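Local structure of dockerin type 1 (Clostridium thermocellum, 4DH2) at residues V22-Y27 with A33-D38; G44-D49 with N58-Y63. The protein docks a cellulosomal protein, probably a glycoside hydrolase, onto a type I cohesin through a calcium-binding dockerin domain. One frame throughout, in Å; residues are numbered along the deposited sequence.

Interaction 1: V22-Y27 with A33-D38; sequences VLMKRY and ADFPAD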
ATOM      1  N   VAL B  22     -10.827   3.223  -6.796  1.00 16.71           N
ATOM      2  CA  VAL B  22     -10.920   4.471  -7.543  1.00 14.24           C
ATOM      3  C   VAL B  22     -12.278   4.588  -8.228  1.00 13.41           C
ATOM      4  O   VAL B  22     -12.932   5.661  -8.166  1.00 16.11           O
ATOM      5  CB  VAL B  22      -9.799   4.547  -8.593  1.00 15.76           C
ATOM      6  CG1 VAL B  22      -9.972   5.758  -9.461  1.00 17.91           C
ATOM      7  CG2 VAL B  22      -8.413   4.594  -7.876  1.00 17.62           C
ATOM      8  N   LEU B  23     -12.747   3.491  -8.838  1.00 13.39           N
ATOM      9  CA  LEU B  23     -14.064   3.493  -9.469  1.00 14.04           C
ATOM     10  C   LEU B  23     -15.201   3.753  -8.465  1.00 13.85           C
ATOM     11  O   LEU B  23     -16.138   4.527  -8.752  1.00 15.68           O
ATOM     12  CB  LEU B  23     -14.314   2.195 -10.234  1.00 14.25           C
ATOM     13  CG  LEU B  23     -13.535   2.039 -11.548  1.00 18.31           C
ATOM     14  CD1 LEU B  23     -13.690   0.618 -12.054  1.00 21.15           C
ATOM     15  CD2 LEU B  23     -13.971   3.022 -12.614  1.00 19.01           C
ATOM     16  N   MET B  24     -15.140   3.128  -7.302  1.00 15.68           N
ATOM     17  CA  MET B  24     -16.132   3.360  -6.266  1.00 17.95           C
ATOM     18  C   MET B  24     -16.173   4.849  -5.883  1.00 18.20           C
ATOM     19  O   MET B  24     -17.248   5.459  -5.788  1.00 18.81           O
ATOM     20  CB  MET B  24     -15.790   2.524  -5.037  1.00 18.97           C
ATOM     21  CG  MET B  24     -16.635   2.840  -3.838  1.00 29.44           C
ATOM     22  SD  MET B  24     -18.310   2.225  -3.998  1.00 36.51           S
ATOM     23  CE  MET B  24     -17.954   0.557  -3.423  1.00 32.11           C
ATOM     24  N   LYS B  25     -14.999   5.420  -5.625  1.00 16.29           N
ATOM     25  CA  LYS B  25     -14.901   6.848  -5.303  1.00 17.17           C
ATOM     26  C   LYS B  25     -15.499   7.717  -6.384  1.00 17.33           C
ATOM     27  O   LYS B  25     -16.277   8.665  -6.082  1.00 18.22           O
ATOM     28  CB  LYS B  25     -13.448   7.262  -5.034  1.00 19.72           C
ATOM     29  CG  LYS B  25     -12.979   6.981  -3.610  1.00 35.44           C
ATOM     30  CD  LYS B  25     -11.700   7.770  -3.306  1.00 44.38           C
ATOM     31  CE  LYS B  25     -11.057   7.452  -1.931  1.00 45.60           C
ATOM     32  NZ  LYS B  25      -9.666   8.105  -1.724  1.00 23.91           N
ATOM     33  N   ARG B  26     -15.144   7.452  -7.639  1.00 16.43           N
ATOM     34  CA  ARG B  26     -15.684   8.254  -8.741  1.00 17.80           C
ATOM     35  C   ARG B  26     -17.163   8.060  -8.887  1.00 19.29           C
ATOM     36  O   ARG B  26     -17.885   8.982  -9.215  1.00 19.52           O
ATOM     37  CB  ARG B  26     -14.985   7.886 -10.051  1.00 15.58           C
ATOM     38  CG  ARG B  26     -13.542   8.347 -10.022  1.00 14.81           C
ATOM     39  CD  ARG B  26     -12.792   7.972 -11.317  1.00 13.46           C
ATOM     40  NE  ARG B  26     -11.408   8.362 -11.143  1.00 16.25           N
ATOM     41  CZ  ARG B  26     -10.435   8.113 -12.011  1.00 18.35           C
ATOM     42  NH1 ARG B  26     -10.724   7.507 -13.147  1.00 18.66           N
ATOM     43  NH2 ARG B  26      -9.197   8.485 -11.734  1.00 18.83           N
ATOM     44  N   TYR B  27     -17.626   6.849  -8.638  1.00 16.92           N
ATOM     45  CA  TYR B  27     -19.040   6.583  -8.752  1.00 15.53           C
ATOM     46  C   TYR B  27     -19.838   7.352  -7.693  1.00 19.36           C
ATOM     47  O   TYR B  27     -20.850   7.973  -8.030  1.00 20.48           O
ATOM     48  CB  TYR B  27     -19.272   5.082  -8.654  1.00 18.71           C
ATOM     49  CG  TYR B  27     -20.709   4.640  -8.561  1.00 19.68           C
ATOM     50  CD1 TYR B  27     -21.352   4.083  -9.662  1.00 25.89           C
ATOM     51  CD2 TYR B  27     -21.384   4.687  -7.356  1.00 21.60           C
ATOM     52  CE1 TYR B  27     -22.651   3.632  -9.579  1.00 27.30           C
ATOM     53  CE2 TYR B  27     -22.696   4.260  -7.263  1.00 18.43           C
ATOM     54  CZ  TYR B  27     -23.331   3.726  -8.377  1.00 30.67           C
ATOM     55  OH  TYR B  27     -24.640   3.260  -8.287  1.00 32.11           O
ATOM     56  N   ALA B  33     -21.109   7.749 -14.011  1.00 20.83           N
ATOM     57  CA  ALA B  33     -22.538   7.583 -13.795  1.00 31.43           C
ATOM     58  C   ALA B  33     -22.808   6.178 -13.316  1.00 24.79           C
ATOM     59  O   ALA B  33     -23.739   5.950 -12.553  1.00 25.68           O
ATOM     60  CB  ALA B  33     -23.293   7.838 -15.070  1.00 40.13           C
ATOM     61  N   ASP B  34     -21.976   5.236 -13.757  1.00 24.88           N
ATOM     62  CA  ASP B  34     -22.188   3.836 -13.428  1.00 20.75           C
ATOM     63  C   ASP B  34     -20.891   3.020 -13.418  1.00 22.15           C
ATOM     64  O   ASP B  34     -19.877   3.459 -13.948  1.00 24.68           O
ATOM     65  CB  ASP B  34     -23.170   3.217 -14.418  1.00 34.79           C
ATOM     66  CG  ASP B  34     -24.071   2.203 -13.768  0.75 46.29           C
ATOM     67  OD1 ASP B  34     -23.655   1.630 -12.745  1.00 41.64           O
ATOM     68  OD2 ASP B  34     -25.195   1.992 -14.267  1.00 55.38           O
ATOM     69  N   PHE B  35     -20.938   1.853 -12.785  1.00 23.04           N
ATOM     70  CA  PHE B  35     -19.804   0.920 -12.778  1.00 27.26           C
ATOM     71  C   PHE B  35     -19.715   0.153 -14.089  1.00 31.55           C
ATOM     72  O   PHE B  35     -20.727  -0.059 -14.759  1.00 29.42           O
ATOM     73  CB  PHE B  35     -19.943  -0.091 -11.641  1.00 25.57           C
ATOM     74  CG  PHE B  35     -19.739   0.486 -10.284  1.00 24.42           C
ATOM     75  CD1 PHE B  35     -18.635   1.259 -10.001  1.00 25.26           C
ATOM     76  CD2 PHE B  35     -20.646   0.232  -9.281  1.00 24.23           C
ATOM     77  CE1 PHE B  35     -18.444   1.774  -8.746  1.00 27.16           C
ATOM     78  CE2 PHE B  35     -20.463   0.748  -8.022  1.00 26.07           C
ATOM     79  CZ  PHE B  35     -19.368   1.523  -7.754  1.00 24.04           C
ATOM     80  N   PRO B  36     -18.500  -0.277 -14.463  1.00 33.74           N
ATOM     81  CA  PRO B  36     -18.408  -1.155 -15.638  1.00 36.75           C
ATOM     82  C   PRO B  36     -19.123  -2.496 -15.423  1.00 38.52           C
ATOM     83  O   PRO B  36     -19.689  -3.057 -16.357  1.00 39.35           O
ATOM     84  CB  PRO B  36     -16.902  -1.374 -15.799  1.00 35.76           C
ATOM     85  CG  PRO B  36     -16.267  -0.156 -15.169  1.00 33.44           C
ATOM     86  CD  PRO B  36     -17.182   0.221 -14.023  1.00 29.12           C
ATOM     87  N   ALA B  37     -19.099  -3.012 -14.203  1.00 31.78           N
ATOM     88  CA  ALA B  37     -19.784  -4.265 -13.917  1.00 29.75           C
ATOM     89  C   ALA B  37     -21.301  -4.070 -14.012  1.00 33.88           C
ATOM     90  O   ALA B  37     -21.807  -2.944 -13.891  1.00 37.55           O
ATOM     91  CB  ALA B  37     -19.390  -4.790 -12.539  1.00 32.81           C
ATOM     92  N   ASP B  38     -22.018  -5.175 -14.210  1.00 37.54           N
ATOM     93  CA  ASP B  38     -23.471  -5.159 -14.426  1.00 50.26           C
ATOM     94  C   ASP B  38     -24.321  -4.700 -13.239  1.00 53.49           C
ATOM     95  O   ASP B  38     -25.020  -3.685 -13.313  1.00 59.94           O
ATOM     96  CB  ASP B  38     -23.960  -6.563 -14.804  1.00 62.32           C
ATOM     97  CG  ASP B  38     -23.714  -6.903 -16.263  1.00 70.74           C
ATOM     98  OD1 ASP B  38     -23.652  -5.975 -17.099  1.00 69.06           O
ATOM     99  OD2 ASP B  38     -23.597  -8.111 -16.567  1.00 72.20           O
TER
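The rings of Tyr-27 and Phe-35 lie on each other in an offset stack. Their centroids are 4.0 Å apart and the planes are 12° from parallel. Phe-35 CE2 sits over the middle of the tyrosine ring, and Tyr-27 CD1 sits over the middle of the phenylalanine ring. With CG of Tyr-27 anti to the backbone N (chi1 172°), the ring swings off the helix and offers one face to the loop. The packing is tightest at the root of this side chain, where Tyr-27 CB is 3.4 Å from Phe-35 CE1. The rim of the phenylalanine ring is pressed against the helix backbone. Leu-23 O and Met-24 CA both meet it at the edge, near the ring plane; Met-24 CA lies 3.7 Å from Phe-35 CE1. Bent at chi2 and chi3, the Met-24 chain brings SD to the ring edge, 4.0 Å from Phe-35 CZ, a Met-aromatic contact.

The first calcium loop of the dockerin runs into helix 18-28, which carries its ligand Asp-20, and residues 33-38 belong to the linker between the two EF-hand-like halves. Phe-35 therefore packs this linker onto the helix. Val-10, from the first calcium loop, also touches its ring.

No hydrogen bond joins the two segments. The outer part is looser, and its loop residues Ala-33, Asp-34 and Pro-36 are exposed. Leu-23 CD1 reaches toward the Pro-36 ring, 4.0 Å from Pro-36 CD. On the tyrosine side, Asp-34 runs alongside Tyr-27, with its CA at the ring edge. Ala-33 O lies 3.9 Å from Tyr-27 CE1.

Interaction 2: G44-D49 with N58-Y63; sequences GDVNGD and NYLKRY. With CA (calcium ion), chain I; SO4 (sulfate ion), chain K; SO4 (sulfate ion), chain J.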
ATOM      1  N   GLY B  44     -21.289  -3.430  -5.573  1.00 21.52           N
ATOM      2  CA  GLY B  44     -20.899  -2.212  -4.868  1.00 16.34           C
ATOM      3  C   GLY B  44     -21.353  -2.098  -3.443  1.00 19.36           C
ATOM      4  O   GLY B  44     -20.753  -1.336  -2.683  1.00 19.99           O
ATOM      5  N   ASP B  45     -22.441  -2.785  -3.073  1.00 18.84           N
ATOM      6  CA  ASP B  45     -22.927  -2.738  -1.695  1.00 24.57           C
ATOM      7  C   ASP B  45     -22.241  -3.868  -0.940  1.00 26.80           C
ATOM      8  O   ASP B  45     -22.765  -4.988  -0.878  1.00 23.86           O
ATOM      9  CB  ASP B  45     -24.437  -2.945  -1.630  1.00 25.50           C
ATOM     10  CG  ASP B  45     -24.944  -3.127  -0.215  1.00 27.91           C
ATOM     11  OD1 ASP B  45     -24.313  -2.609   0.712  1.00 23.63           O
ATOM     12  OD2 ASP B  45     -25.984  -3.811  -0.016  1.00 27.51           O
ATOM     13  N   VAL B  46     -21.070  -3.583  -0.384  1.00 23.99           N
ATOM     14  CA  VAL B  46     -20.233  -4.653   0.161  1.00 21.79           C
ATOM     15  C   VAL B  46     -20.582  -5.015   1.598  1.00 25.60           C
ATOM     16  O   VAL B  46     -20.195  -6.083   2.070  1.00 22.80           O
ATOM     17  CB  VAL B  46     -18.741  -4.321   0.084  1.00 17.35           C
ATOM     18  CG1 VAL B  46     -18.321  -4.055  -1.333  1.00 18.21           C
ATOM     19  CG2 VAL B  46     -18.403  -3.134   0.964  1.00 18.76           C
ATOM     20  N   ASN B  47     -21.292  -4.137   2.298  1.00 23.51           N
ATOM     21  CA  ASN B  47     -21.712  -4.430   3.672  1.00 27.05           C
ATOM     22  C   ASN B  47     -23.146  -4.947   3.722  1.00 34.31           C
ATOM     23  O   ASN B  47     -23.620  -5.377   4.769  1.00 34.57           O
ATOM     24  CB  ASN B  47     -21.516  -3.241   4.623  1.00 25.58           C
ATOM     25  CG  ASN B  47     -22.441  -2.092   4.325  1.00 28.45           C
ATOM     26  OD1 ASN B  47     -22.821  -1.903   3.194  1.00 22.98           O
ATOM     27  ND2 ASN B  47     -22.770  -1.300   5.333  1.00 29.56           N
ATOM     28  N   GLY B  48     -23.824  -4.897   2.582  1.00 32.48           N
ATOM     29  CA  GLY B  48     -25.133  -5.505   2.437  1.00 35.28           C
ATOM     30  C   GLY B  48     -26.262  -4.763   3.131  1.00 38.61           C
ATOM     31  O   GLY B  48     -27.205  -5.391   3.600  1.00 33.10           O
ATOM     32  N   ASP B  49     -26.180  -3.435   3.200  1.00 25.04           N
ATOM     33  CA  ASP B  49     -27.273  -2.634   3.742  1.00 30.31           C
ATOM     34  C   ASP B  49     -28.173  -2.101   2.631  1.00 27.16           C
ATOM     35  O   ASP B  49     -29.048  -1.264   2.872  1.00 26.36           O
ATOM     36  CB  ASP B  49     -26.758  -1.482   4.618  1.00 33.19           C
ATOM     37  CG  ASP B  49     -25.828  -0.543   3.880  1.00 26.86           C
ATOM     38  OD1 ASP B  49     -25.607  -0.756   2.676  1.00 23.14           O
ATOM     39  OD2 ASP B  49     -25.326   0.413   4.512  1.00 23.91           O
ATOM     40  N   ASN B  58     -15.287   2.909   2.295  1.00 17.34           N
ATOM     41  CA  ASN B  58     -14.432   2.662   3.455  1.00 21.33           C
ATOM     42  C   ASN B  58     -14.140   1.186   3.669  1.00 19.96           C
ATOM     43  O   ASN B  58     -13.033   0.814   4.080  1.00 19.85           O
ATOM     44  CB  ASN B  58     -15.057   3.251   4.708  1.00 25.74           C
ATOM     45  CG  ASN B  58     -14.064   3.322   5.847  1.00 33.71           C
ATOM     46  OD1 ASN B  58     -13.113   4.098   5.798  1.00 37.58           O
ATOM     47  ND2 ASN B  58     -14.251   2.488   6.846  1.00 32.10           N
ATOM     48  N   TYR B  59     -15.108   0.312   3.383  1.00 21.90           N
ATOM     49  CA  TYR B  59     -14.862  -1.115   3.497  1.00 22.52           C
ATOM     50  C   TYR B  59     -13.842  -1.525   2.472  1.00 21.29           C
ATOM     51  O   TYR B  59     -12.980  -2.355   2.754  1.00 21.59           O
ATOM     52  CB  TYR B  59     -16.123  -1.968   3.327  1.00 16.21           C
ATOM     53  CG  TYR B  59     -16.840  -2.213   4.616  1.00 17.94           C
ATOM     54  CD1 TYR B  59     -17.979  -1.499   4.939  1.00 27.82           C
ATOM     55  CD2 TYR B  59     -16.364  -3.138   5.527  1.00 30.58           C
ATOM     56  CE1 TYR B  59     -18.640  -1.703   6.140  1.00 30.91           C
ATOM     57  CE2 TYR B  59     -17.006  -3.352   6.727  1.00 30.58           C
ATOM     58  CZ  TYR B  59     -18.146  -2.646   7.026  1.00 36.97           C
ATOM     59  OH  TYR B  59     -18.775  -2.869   8.224  1.00 31.89           O
ATOM     60  N   LEU B  60     -13.928  -0.966   1.270  1.00 17.77           N
ATOM     61  CA  LEU B  60     -12.909  -1.276   0.267  1.00 17.13           C
ATOM     62  C   LEU B  60     -11.520  -0.850   0.754  1.00 19.02           C
ATOM     63  O   LEU B  60     -10.549  -1.600   0.581  1.00 19.78           O
ATOM     64  CB  LEU B  60     -13.176  -0.614  -1.084  1.00 20.08           C
ATOM     65  CG  LEU B  60     -13.858  -1.460  -2.138  1.00 32.19           C
ATOM     66  CD1 LEU B  60     -15.287  -1.719  -1.706  1.00 40.86           C
ATOM     67  CD2 LEU B  60     -13.817  -0.743  -3.471  1.00 36.34           C
ATOM     68  N   LYS B  61     -11.429   0.341   1.359  1.00 18.51           N
ATOM     69  CA  LYS B  61     -10.165   0.839   1.889  1.00 17.29           C
ATOM     70  C   LYS B  61      -9.643  -0.146   2.922  1.00 19.59           C
ATOM     71  O   LYS B  61      -8.472  -0.533   2.866  1.00 20.75           O
ATOM     72  CB  LYS B  61     -10.342   2.227   2.506  1.00 15.45           C
ATOM     73  CG  LYS B  61      -9.109   2.800   3.193  1.00 21.36           C
ATOM     74  CD  LYS B  61      -9.374   4.096   3.979  1.00 28.02           C
ATOM     75  CE  LYS B  61      -9.459   5.313   3.059  1.00 55.55           C
ATOM     76  NZ  LYS B  61      -9.207   6.641   3.736  1.00 66.75           N
ATOM     77  N   ARG B  62     -10.498  -0.552   3.862  1.00 19.48           N
ATOM     78  CA  ARG B  62     -10.112  -1.533   4.901  1.00 20.99           C
ATOM     79  C   ARG B  62      -9.608  -2.853   4.320  1.00 25.52           C
ATOM     80  O   ARG B  62      -8.639  -3.465   4.814  1.00 22.14           O
ATOM     81  CB  ARG B  62     -11.288  -1.802   5.864  1.00 23.47           C
ATOM     82  CG  ARG B  62     -11.598  -0.656   6.799  1.00 30.00           C
ATOM     83  CD  ARG B  62     -12.804  -0.995   7.665  1.00 34.31           C
ATOM     84  NE  ARG B  62     -13.190   0.101   8.521  1.00 51.21           N
ATOM     85  CZ  ARG B  62     -14.323   0.134   9.223  1.00 69.78           C
ATOM     86  NH1 ARG B  62     -15.184  -0.877   9.150  1.00 75.78           N
ATOM     87  NH2 ARG B  62     -14.597   1.180   9.996  1.00 59.95           N
ATOM     88  N   TYR B  63     -10.276  -3.313   3.277  1.00 21.96           N
ATOM     89  CA  TYR B  63      -9.897  -4.534   2.605  1.00 22.30           C
ATOM     90  C   TYR B  63      -8.525  -4.362   1.969  1.00 26.66           C
ATOM     91  O   TYR B  63      -7.658  -5.220   2.117  1.00 23.39           O
ATOM     92  CB  TYR B  63     -10.957  -4.864   1.561  1.00 21.37           C
ATOM     93  CG  TYR B  63     -10.682  -6.097   0.731  1.00 18.83           C
ATOM     94  CD1 TYR B  63     -11.136  -7.347   1.130  1.00 29.58           C
ATOM     95  CD2 TYR B  63      -9.988  -6.005  -0.457  1.00 24.87           C
ATOM     96  CE1 TYR B  63     -10.891  -8.482   0.344  1.00 32.55           C
ATOM     97  CE2 TYR B  63      -9.732  -7.124  -1.238  1.00 25.95           C
ATOM     98  CZ  TYR B  63     -10.185  -8.356  -0.831  1.00 37.77           C
ATOM     99  OH  TYR B  63      -9.930  -9.463  -1.623  1.00 40.43           O
TER
HETATM  100 CA    CA I 102     -23.549  -0.501   1.474  1.00 21.18          CA
HETATM  101  S   SO4 K 104     -11.530   2.924   9.790  1.00 72.69           S
HETATM  102  O1  SO4 K 104     -10.408   3.855   9.868  1.00 74.88           O
HETATM  103  O2  SO4 K 104     -12.777   3.670   9.975  1.00 73.36           O
HETATM  104  O3  SO4 K 104     -11.538   2.290   8.474  1.00 73.78           O
HETATM  105  O4  SO4 K 104     -11.393   1.884  10.816  1.00 69.43           O
HETATM  106  S   SO4 J 103     -21.910  -1.234   8.814  0.54 49.91           S
HETATM  107  O1  SO4 J 103     -20.576  -0.697   9.061  1.00 60.43           O
HETATM  108  O2  SO4 J 103     -22.696  -0.170   8.190  1.00 59.19           O
HETATM  109  O3  SO4 J 103     -21.836  -2.421   7.970  1.00 42.10           O
HETATM  110  O4  SO4 J 103     -22.531  -1.641  10.076  1.00 69.96           O
HETATM  111  O   HOH W   1     -23.506   1.339   2.850  1.00 23.65           O
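Apolar contacts join Val-46 to Tyr-59 and Leu-60. The Val-46 and Tyr-59 side chains slide past each other in opposite directions, with Val-46 CG2 3.5 Å from Tyr-59 CB. Val-46 and Leu-60 cross at about a right angle, and Val-46 CG1 lies 3.8 Å from Leu-60 CD1. Asn-47 adds its CB, 3.6 Å from Tyr-59 CE1.

Metal bonds hold residues 45-49 round the calcium ion. Asp-45 OD1, Asn-47 OD1, Asp-49 OD1 and a water are ligands, and the water is 2.3 Å from the metal. Val-51 and Asp-56 complete the site. This is the second calcium loop of the dockerin, an EF-hand-like loop that runs into helix 54-64, where its last ligand Asp-56 sits. Val-46, inside the loop, points toward that helix. Chi1 of 68° tucks the Asn-47 amide between its own backbone N and carbonyl carbon and brings OD1 to the ion.

Hydrogen bonds brace the ligands. Asp-49 N donates to the syn lone pair of Asp-45 OD1. Asn-47 ND2 meets Asp-49 OD2 from above the carboxylate plane, at 3.2 Å. The metal-bound water also donates to Asp-49 OD2.

Two sulfates, probably from the crystallisation liquor, bind here. One lies between Asn-47 and Tyr-59: Asn-47 ND2 donates to its O3 at 164°, and the tyrosine OH is close to O1 and O3. The other meets the Arg-62 guanidinium at its edge. Arg-62 NE donates to O3, 2.7 Å away, and NH2 to O2. Asn-58 ND2 also donates to this O3.

In the fold
Interactions 1 and 2 have centres 14 Å apart, on opposite sides of the chain's centre, and follow one another in sequence. Met-24 joins them. Its CE is 3.5 Å from Gly-44 O and 3.9 Å from Leu-60 CD1, both simple packing. Each contact lies near both calcium sites. In interaction 1, Leu-23 is about 4 Å from Asn-11 of the first site, and Met-24 about 4 Å from Asp-56 of the second, between side chains. Interaction 2 holds three ligands of the second site, while the side chain of Leu-60 is about 4 Å from that of Asp-20 of the first. Lys-25 and Lys-61 form salt bridges to aspartates of the cohesin chain.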